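Local coordinates for protein ectonucleotide pyrophosphatase/phosphodiesterase family member 5 (Mus musculus, PDB 5VEO) that probably hydrolyses phosphodiester bonds in a restricted range of nucleotide substrates as a zinc-dependent ectoenzyme, captured here in an inactive form with bound AMP, at residues D151-I156 and G169-E174; R234-D239 and G274-L279; L359-C364 and L372-S377. The protein carries 1 engineered substitution. All coordinates share one frame; numbering follows the deposited sequence.

Contact 1 (D151-I156 and G169-E174). With AMP (adenosine monophosphate), chain Q.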
# COMPACT_ATOMS: atom_id res chain seq x y z
N ASP A 151 -14.21 -15.76 -4.68
CA ASP A 151 -13.53 -16.87 -4.01
C ASP A 151 -12.71 -16.37 -2.82
O ASP A 151 -12.60 -17.06 -1.80
CB ASP A 151 -12.65 -17.62 -5.00
CG ASP A 151 -13.45 -18.59 -5.86
OD1 ASP A 151 -14.61 -18.87 -5.51
OD2 ASP A 151 -12.92 -19.08 -6.89
N ARG A 152 -12.09 -15.19 -2.95
CA ARG A 152 -11.36 -14.62 -1.83
C ARG A 152 -12.30 -14.32 -0.67
O ARG A 152 -11.98 -14.63 0.48
CB ARG A 152 -10.63 -13.34 -2.27
CG ARG A 152 -9.59 -13.60 -3.32
CD ARG A 152 -8.90 -12.31 -3.81
NE ARG A 152 -8.37 -12.49 -5.16
CZ ARG A 152 -7.39 -11.76 -5.71
NH1 ARG A 152 -6.78 -10.80 -5.02
NH2 ARG A 152 -7.00 -12.00 -6.95
N VAL A 153 -13.46 -13.73 -0.97
CA VAL A 153 -14.47 -13.46 0.05
C VAL A 153 -14.91 -14.77 0.71
O VAL A 153 -15.06 -14.85 1.94
CB VAL A 153 -15.65 -12.71 -0.56
CG1 VAL A 153 -16.83 -12.66 0.39
CG2 VAL A 153 -15.20 -11.30 -0.93
N ALA A 154 -15.14 -15.80 -0.10
CA ALA A 154 -15.62 -17.07 0.44
C ALA A 154 -14.65 -17.61 1.48
O ALA A 154 -15.08 -18.09 2.54
CB ALA A 154 -15.82 -18.07 -0.69
N LYS A 155 -13.35 -17.54 1.20
CA LYS A 155 -12.37 -18.03 2.17
C LYS A 155 -12.40 -17.20 3.45
O LYS A 155 -12.36 -17.74 4.56
CB LYS A 155 -10.98 -18.02 1.55
CG LYS A 155 -10.81 -19.07 0.48
CD LYS A 155 -10.81 -20.46 1.15
CE LYS A 155 -11.09 -21.62 0.23
NZ LYS A 155 -11.39 -22.81 1.11
N ILE A 156 -12.44 -15.87 3.31
CA ILE A 156 -12.52 -15.01 4.48
C ILE A 156 -13.71 -15.38 5.36
O ILE A 156 -13.60 -15.46 6.59
CB ILE A 156 -12.57 -13.53 4.04
CG1 ILE A 156 -11.22 -13.11 3.46
CG2 ILE A 156 -13.03 -12.63 5.19
CD1 ILE A 156 -10.11 -12.91 4.48
N GLY A 169 -8.91 -10.69 9.77
CA GLY A 169 -8.82 -11.07 8.37
C GLY A 169 -8.31 -9.93 7.50
O GLY A 169 -8.52 -8.75 7.80
N PHE A 170 -7.62 -10.31 6.42
CA PHE A 170 -7.08 -9.39 5.42
C PHE A 170 -7.52 -9.85 4.05
O PHE A 170 -7.31 -11.01 3.69
CB PHE A 170 -5.55 -9.32 5.47
CG PHE A 170 -5.03 -8.73 6.72
CD1 PHE A 170 -4.90 -7.35 6.84
CD2 PHE A 170 -4.69 -9.54 7.80
CE1 PHE A 170 -4.44 -6.78 8.01
CE2 PHE A 170 -4.22 -8.97 8.98
CZ PHE A 170 -4.10 -7.58 9.09
N LEU A 171 -8.12 -8.95 3.28
CA LEU A 171 -8.64 -9.24 1.95
C LEU A 171 -8.10 -8.21 0.99
O LEU A 171 -8.16 -7.01 1.27
CB LEU A 171 -10.18 -9.22 1.96
CG LEU A 171 -10.93 -9.32 0.65
CD1 LEU A 171 -10.65 -10.64 -0.04
CD2 LEU A 171 -12.44 -9.12 0.85
N TYR A 172 -7.56 -8.66 -0.14
CA TYR A 172 -6.89 -7.81 -1.10
C TYR A 172 -7.48 -8.05 -2.49
O TYR A 172 -7.75 -9.20 -2.88
CB TYR A 172 -5.39 -8.09 -1.08
CG TYR A 172 -4.58 -7.40 -2.15
CD1 TYR A 172 -4.25 -6.05 -2.04
CD2 TYR A 172 -4.17 -8.08 -3.26
CE1 TYR A 172 -3.51 -5.42 -3.02
CE2 TYR A 172 -3.43 -7.47 -4.25
CZ TYR A 172 -3.11 -6.13 -4.13
OH TYR A 172 -2.39 -5.54 -5.12
N TRP A 173 -7.63 -6.95 -3.24
CA TRP A 173 -8.07 -6.99 -4.63
C TRP A 173 -7.24 -6.00 -5.44
O TRP A 173 -6.91 -4.92 -4.93
CB TRP A 173 -9.57 -6.68 -4.73
CG TRP A 173 -10.19 -6.84 -6.08
CD1 TRP A 173 -10.81 -5.88 -6.83
CD2 TRP A 173 -10.27 -8.05 -6.85
NE1 TRP A 173 -11.28 -6.42 -8.00
CE2 TRP A 173 -10.96 -7.74 -8.04
CE3 TRP A 173 -9.82 -9.36 -6.64
CZ2 TRP A 173 -11.20 -8.70 -9.03
CZ3 TRP A 173 -10.08 -10.31 -7.61
CH2 TRP A 173 -10.75 -9.97 -8.79
N GLU A 174 -6.92 -6.36 -6.70
CA GLU A 174 -5.95 -5.61 -7.51
C GLU A 174 -6.54 -4.42 -8.25
O GLU A 174 -5.78 -3.63 -8.85
CB GLU A 174 -5.30 -6.55 -8.52
CG GLU A 174 -4.46 -7.66 -7.90
CD GLU A 174 -5.25 -8.86 -7.37
OE1 GLU A 174 -4.62 -9.71 -6.69
OE2 GLU A 174 -6.47 -8.97 -7.66
P AMP Q . 1.37 -1.41 -7.01
O1P AMP Q . 2.58 -0.85 -6.32
O2P AMP Q . 1.29 -0.98 -8.47
O3P AMP Q . 0.06 -1.10 -6.28
O5' AMP Q . 1.49 -3.01 -7.01
C5' AMP Q . 0.29 -3.79 -7.11
C4' AMP Q . 0.46 -5.06 -7.90
O4' AMP Q . 1.17 -6.00 -7.10
C3' AMP Q . -0.86 -5.74 -8.24
O3' AMP Q . -1.16 -5.59 -9.61
C2' AMP Q . -0.65 -7.22 -7.91
O2' AMP Q . -0.96 -8.12 -8.94
C1' AMP Q . 0.82 -7.29 -7.54
N9 AMP Q . 1.11 -8.23 -6.49
C8 AMP Q . 0.69 -8.19 -5.21
N7 AMP Q . 1.19 -9.24 -4.53
C5 AMP Q . 1.94 -9.95 -5.41
C6 AMP Q . 2.77 -11.17 -5.38
N6 AMP Q . 2.89 -11.87 -4.23
N1 AMP Q . 3.39 -11.56 -6.50
C2 AMP Q . 3.30 -10.88 -7.66
N3 AMP Q . 2.57 -9.76 -7.78
C4 AMP Q . 1.88 -9.28 -6.70
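Helix 149-160 runs antiparallel to strand 168-173: the short axes of 151-156 and 169-173 pass 9.1 Å apart at 179°. The helix belongs to the crossover that leads from strand 139-140 to strand 168-173 in the central sheet, and R152, V153 and I156 touch the strand.

R152 comes first. CG lies anti to the carbonyl carbon, and the chain then runs extended to NE along the strand toward its C-terminal end. CB rests against L171 CD1, whereas the guanidinium reaches three partners at the C-terminal end of the strand and just beyond it. NH1 bonds E174 OE1 at 2.9 Å, almost straight at 161°, with the oxygen in the guanidinium plane; the two planes are nevertheless crossed at 78°, so the salt bridge is not a flat bidentate pair, and both bonds from NH2 to the carboxylate are weak. NH1 also grips Y172 O at 2.8 Å, from above the carbonyl plane. The rim of W173 points at one guanidinium face, CE3 standing 3.5 Å above its centre. NH2 has a further acceptor in V147 O.

V153 follows, its CG2 meeting L171 CD2 at 3.9 Å. One turn beyond R152, I156 sends CD1 to within 3.5 Å of F170 O and passes CG1 beside L171 CB.

An alanine here in place of R152, lacking the guanidinium and so its bonds to E174 and Y172 O, would probably loosen the orientation of the E174 carboxylate beside the pocket. E174 OE1 also bonds Y143 OH, itself bonded to AMP, and E174 CG lies 3.7 Å from AMP O2'; Y172 OH bonds zinc ligand D22. R152 is thus a second-shell residue, and its charge is likely to keep E174 ionised near the metal site.

Contact 2 (R234-D239 and G274-L279); sequences RVIELD and GAHPNL. With NAG (2-acetamido-2-deoxy-beta-D-glucopyranose), chain B.
I236 carries this contact, and its branches divide the work. CB points at the 274-279 loop, with CG2 anti to the backbone N and CG1 anti to the carbonyl carbon. The CG2 methyl reaches L279 CD2 at 4.1 Å and lies equally near H276 CB. CG1 settles over the imidazole of H276 in a CH-pi contact: it stands 3.5 Å from the ring centroid and only 2° off the normal, so it sits almost exactly over the middle of the face. At the tip, CD1 is 3.8 Å from N278 O and also close to L279 CB. The chi2 of 133° departs from a staggered position, which suggests that the methyl is placed by its surroundings at some torsional cost.

Several interactions fix the H276 ring. P277 CD lies 3.2 Å above the opposite face, toward the rim, so the imidazole is sandwiched between isoleucine and proline. In the ring plane, N278 N donates to ND1 at 3.0 Å with an angle of 165°; ND1 therefore acts as an acceptor, and the ring proton is probably on NE2. H276 also opens a type I turn that ends at L279, whose N returns to H276 O at 3.2 Å. The turn presents N278, whose ND2 is joined covalently to the glycan and also bonds D307, while P277 CB touches the sugar's O6.

Strand 235-237 pairs in parallel with strand 311-313, and the loop joins helix 265-272 to strand 279-283, an edge strand of the four-stranded antiparallel sheet. L238 and L279 pack together and both meet I312 and L272, tying the two-stranded sheet to that helix; W310 lies beside H276.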
# COMPACT_ATOMS: atom_id res chain seq x y z
N ARG A 234 5.13 14.22 -20.78
CA ARG A 234 5.74 14.46 -19.47
C ARG A 234 6.67 13.28 -19.14
O ARG A 234 6.41 12.49 -18.22
CB ARG A 234 4.68 14.64 -18.40
CG ARG A 234 3.85 15.91 -18.58
CD ARG A 234 3.00 16.18 -17.36
NE ARG A 234 2.01 15.15 -17.07
CZ ARG A 234 0.77 15.16 -17.54
NH1 ARG A 234 0.36 16.11 -18.37
NH2 ARG A 234 -0.08 14.19 -17.18
N VAL A 235 7.75 13.17 -19.90
CA VAL A 235 8.73 12.10 -19.75
C VAL A 235 10.11 12.68 -19.50
O VAL A 235 10.55 13.60 -20.20
CB VAL A 235 8.74 11.18 -20.98
CG1 VAL A 235 9.90 10.23 -20.94
CG2 VAL A 235 7.43 10.41 -21.08
N ILE A 236 10.81 12.11 -18.52
CA ILE A 236 12.23 12.37 -18.28
C ILE A 236 12.97 11.12 -18.73
O ILE A 236 12.73 10.03 -18.20
CB ILE A 236 12.51 12.66 -16.80
CG1 ILE A 236 11.66 13.84 -16.30
CG2 ILE A 236 13.99 12.93 -16.58
CD1 ILE A 236 10.99 13.57 -15.01
N GLU A 237 13.86 11.26 -19.70
CA GLU A 237 14.55 10.12 -20.29
C GLU A 237 16.00 10.13 -19.80
O GLU A 237 16.78 11.02 -20.16
CB GLU A 237 14.48 10.16 -21.81
CG GLU A 237 14.94 8.88 -22.45
CD GLU A 237 14.91 8.93 -23.97
OE1 GLU A 237 14.03 9.64 -24.53
OE2 GLU A 237 15.75 8.26 -24.60
N LEU A 238 16.35 9.14 -18.97
CA LEU A 238 17.63 9.19 -18.27
C LEU A 238 18.80 9.14 -19.23
O LEU A 238 19.84 9.75 -18.96
CB LEU A 238 17.74 8.04 -17.27
CG LEU A 238 16.75 8.09 -16.09
CD1 LEU A 238 16.90 6.90 -15.15
CD2 LEU A 238 16.90 9.37 -15.31
N ASP A 239 18.66 8.41 -20.34
CA ASP A 239 19.83 8.27 -21.20
C ASP A 239 20.10 9.53 -22.01
O ASP A 239 21.09 9.58 -22.75
CB ASP A 239 19.68 7.02 -22.08
CG ASP A 239 18.57 7.12 -23.10
OD1 ASP A 239 17.78 8.09 -23.06
OD2 ASP A 239 18.49 6.19 -23.94
N GLY A 274 19.59 18.74 -11.23
CA GLY A 274 19.27 19.96 -11.94
C GLY A 274 19.17 19.82 -13.44
O GLY A 274 19.03 20.83 -14.15
N ALA A 275 19.19 18.58 -13.96
CA ALA A 275 19.19 18.37 -15.40
C ALA A 275 17.80 18.53 -16.00
O ALA A 275 17.67 18.95 -17.16
CB ALA A 275 19.72 16.98 -15.70
N HIS A 276 16.77 18.17 -15.24
CA HIS A 276 15.39 18.30 -15.69
C HIS A 276 14.59 18.97 -14.58
O HIS A 276 14.72 18.59 -13.41
CB HIS A 276 14.80 16.94 -16.03
CG HIS A 276 13.50 17.03 -16.75
ND1 HIS A 276 12.34 17.45 -16.14
CD2 HIS A 276 13.19 16.81 -18.05
CE1 HIS A 276 11.37 17.48 -17.03
NE2 HIS A 276 11.85 17.09 -18.20
N PRO A 277 13.76 19.97 -14.90
CA PRO A 277 13.06 20.72 -13.84
C PRO A 277 12.12 19.87 -13.01
O PRO A 277 11.80 20.25 -11.87
CB PRO A 277 12.29 21.81 -14.62
CG PRO A 277 12.20 21.28 -16.03
CD PRO A 277 13.46 20.49 -16.25
N ASN A 278 11.65 18.74 -13.54
CA ASN A 278 10.66 17.93 -12.85
C ASN A 278 11.26 16.64 -12.29
O ASN A 278 10.52 15.73 -11.89
CB ASN A 278 9.49 17.63 -13.78
CG ASN A 278 8.81 18.91 -14.22
OD1 ASN A 278 8.88 19.29 -15.38
ND2 ASN A 278 8.19 19.60 -13.26
N LEU A 279 12.58 16.58 -12.18
CA LEU A 279 13.26 15.46 -11.54
C LEU A 279 14.16 16.03 -10.45
O LEU A 279 15.15 16.71 -10.75
CB LEU A 279 14.08 14.66 -12.55
CG LEU A 279 14.71 13.41 -11.95
CD1 LEU A 279 13.67 12.33 -11.62
CD2 LEU A 279 15.73 12.88 -12.90
C1 NAG B . 7.54 20.86 -13.51
C2 NAG B . 6.61 21.26 -12.39
C3 NAG B . 6.09 22.69 -12.58
C4 NAG B . 7.20 23.68 -12.94
C5 NAG B . 8.10 23.12 -14.03
C6 NAG B . 9.32 23.98 -14.30
C7 NAG B . 5.01 19.79 -11.20
C8 NAG B . 3.82 18.89 -11.37
N2 NAG B . 5.49 20.33 -12.33
O3 NAG B . 5.47 23.11 -11.38
O4 NAG B . 6.60 24.88 -13.44
O5 NAG B . 8.60 21.84 -13.64
O6 NAG B . 9.73 23.76 -15.64
O7 NAG B . 5.50 20.02 -10.10

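Contact 3 (L359-C364 and L372-S377). With NAG (2-acetamido-2-deoxy-beta-D-glucopyranose), chain H.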
# COMPACT_ATOMS: atom_id res chain seq x y z
N LEU A 359 -3.22 3.09 11.62
CA LEU A 359 -4.14 1.97 11.55
C LEU A 359 -3.69 0.83 12.46
O LEU A 359 -4.51 0.20 13.14
CB LEU A 359 -4.29 1.48 10.11
CG LEU A 359 -5.24 0.27 9.99
CD1 LEU A 359 -6.61 0.58 10.54
CD2 LEU A 359 -5.34 -0.22 8.54
N TYR A 360 -2.39 0.56 12.48
CA TYR A 360 -1.86 -0.51 13.33
C TYR A 360 -2.25 -0.31 14.79
O TYR A 360 -2.67 -1.26 15.46
CB TYR A 360 -0.34 -0.54 13.17
CG TYR A 360 0.40 -1.53 14.05
CD1 TYR A 360 0.44 -2.88 13.73
CD2 TYR A 360 1.11 -1.10 15.16
CE1 TYR A 360 1.14 -3.78 14.52
CE2 TYR A 360 1.82 -1.99 15.94
CZ TYR A 360 1.82 -3.32 15.63
OH TYR A 360 2.54 -4.18 16.42
N SER A 361 -2.14 0.92 15.29
CA SER A 361 -2.50 1.19 16.68
C SER A 361 -3.98 0.95 16.92
O SER A 361 -4.38 0.43 17.97
CB SER A 361 -2.16 2.64 17.04
OG SER A 361 -0.78 2.93 16.88
N LEU A 362 -4.80 1.32 15.94
CA LEU A 362 -6.23 1.08 16.01
C LEU A 362 -6.53 -0.41 16.03
O LEU A 362 -7.33 -0.89 16.84
CB LEU A 362 -6.93 1.75 14.83
CG LEU A 362 -8.44 1.55 14.70
CD1 LEU A 362 -9.10 2.10 15.92
CD2 LEU A 362 -8.99 2.24 13.45
N LEU A 363 -5.89 -1.17 15.13
CA LEU A 363 -6.08 -2.63 15.08
C LEU A 363 -5.70 -3.27 16.40
O LEU A 363 -6.43 -4.13 16.93
CB LEU A 363 -5.25 -3.24 13.96
CG LEU A 363 -5.63 -2.85 12.52
CD1 LEU A 363 -4.79 -3.54 11.49
CD2 LEU A 363 -7.08 -3.14 12.24
N CYS A 364 -4.53 -2.92 16.93
CA CYS A 364 -4.09 -3.50 18.20
C CYS A 364 -5.07 -3.16 19.32
O CYS A 364 -5.33 -4.00 20.19
CB CYS A 364 -2.68 -3.02 18.54
SG CYS A 364 -1.39 -3.75 17.51
N LEU A 372 3.62 -3.54 19.11
CA LEU A 372 5.06 -3.35 19.07
C LEU A 372 5.39 -1.90 18.77
O LEU A 372 4.53 -1.13 18.33
CB LEU A 372 5.68 -4.27 18.02
CG LEU A 372 5.43 -5.77 18.22
CD1 LEU A 372 6.00 -6.56 17.06
CD2 LEU A 372 6.04 -6.26 19.53
N PRO A 373 6.64 -1.48 18.99
CA PRO A 373 7.00 -0.08 18.75
C PRO A 373 6.62 0.35 17.34
O PRO A 373 6.87 -0.37 16.37
CB PRO A 373 8.51 -0.07 18.96
CG PRO A 373 8.74 -1.19 19.95
CD PRO A 373 7.79 -2.26 19.50
N HIS A 374 6.00 1.52 17.24
CA HIS A 374 5.43 1.95 15.97
C HIS A 374 5.47 3.47 15.89
O HIS A 374 5.87 4.15 16.84
CB HIS A 374 4.00 1.45 15.84
CG HIS A 374 3.10 1.98 16.90
ND1 HIS A 374 2.83 1.28 18.06
CD2 HIS A 374 2.44 3.16 17.00
CE1 HIS A 374 2.02 2.00 18.81
NE2 HIS A 374 1.77 3.14 18.20
N ASN A 375 5.03 4.01 14.75
CA ASN A 375 5.12 5.44 14.45
C ASN A 375 3.79 6.17 14.48
O ASN A 375 3.77 7.38 14.29
CB ASN A 375 5.77 5.65 13.08
CG ASN A 375 7.17 5.17 13.07
OD1 ASN A 375 7.57 4.38 12.22
ND2 ASN A 375 7.93 5.62 14.04
N GLY A 376 2.68 5.47 14.67
CA GLY A 376 1.38 6.09 14.70
C GLY A 376 0.95 6.37 16.13
O GLY A 376 1.72 6.24 17.08
N SER A 377 -0.30 6.79 16.27
CA SER A 377 -0.83 7.08 17.60
C SER A 377 -2.29 6.71 17.64
O SER A 377 -3.09 7.19 16.84
CB SER A 377 -0.65 8.55 17.96
OG SER A 377 -1.35 8.83 19.17
C1 NAG H . 9.26 5.16 14.15
C2 NAG H . 10.25 6.23 14.55
C3 NAG H . 11.62 5.60 14.77
C4 NAG H . 11.53 4.42 15.72
C5 NAG H . 10.42 3.45 15.31
C6 NAG H . 10.16 2.38 16.34
C7 NAG H . 9.98 8.54 13.79
C8 NAG H . 10.20 9.51 12.66
N2 NAG H . 10.35 7.28 13.55
O3 NAG H . 12.49 6.59 15.31
O4 NAG H . 12.77 3.72 15.71
O5 NAG H . 9.20 4.17 15.16
O6 NAG H . 10.06 2.94 17.65
O7 NAG H . 9.51 8.90 14.86
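Two rings, Y360 and H374, meet in an offset edge-to-face pair: the tyrosine turns its edge toward the imidazole face, with centroids 5.7 Å apart and planes at 63°. C364 SG stands 3.7 Å above one face of Y360, near the rim. At the edge of that ring, in its plane, L372 N donates to Y360 OH at 3.0 Å (155°), and L372 O lies 3.7 Å from CE2. The H374 ring has L372 O and G376 N at its edge.

The histidine is held through its own backbone loop. With chi1 at 62°, CG takes the crowded position between the backbone N and the carbonyl carbon, which folds the ring back so that ND1 donates to L372 O at 3.0 Å, along the carbonyl plane and in the ring plane. Both polar backbone atoms of L372 are therefore engaged by these rings. S361 OG approaches H374 NE2 to 2.9 Å, although S361 has a second conformer.

N375 turns away from the helix and carries a glycan on ND2; its OD1 bonds F70 N. The loop links helix 359-366 to helix 378-381, with S377 as N-cap and its N bonded to D358. Helix 109-115 meets Y360 and C364 through I109, while L363 packs on strands 16-21 and 218-222 of the central sheet.

In the fold
Contacts 1 and 3 pack against the same central sheet: I156, L171 and W173 touch L17, V19 and F21 of strand 16-21, whereas L363 of helix 359-366 meets V16 and V18, the alternate positions, though F170 of contact 1 also reaches V18. Their centres are 23 Å apart and their nearest atoms about 5 Å, without touching. Contact 1 alone of the three holds residues of the AMP pocket, and the nearest atoms of E174 and a zinc ion are about 4 Å apart. Contact 2 lies remote, its centre 40 Å from that of contact 1 and 38 Å from that of contact 3, across the chain's centre from both. Contacts 2 and 3 each carry an N-linked glycan.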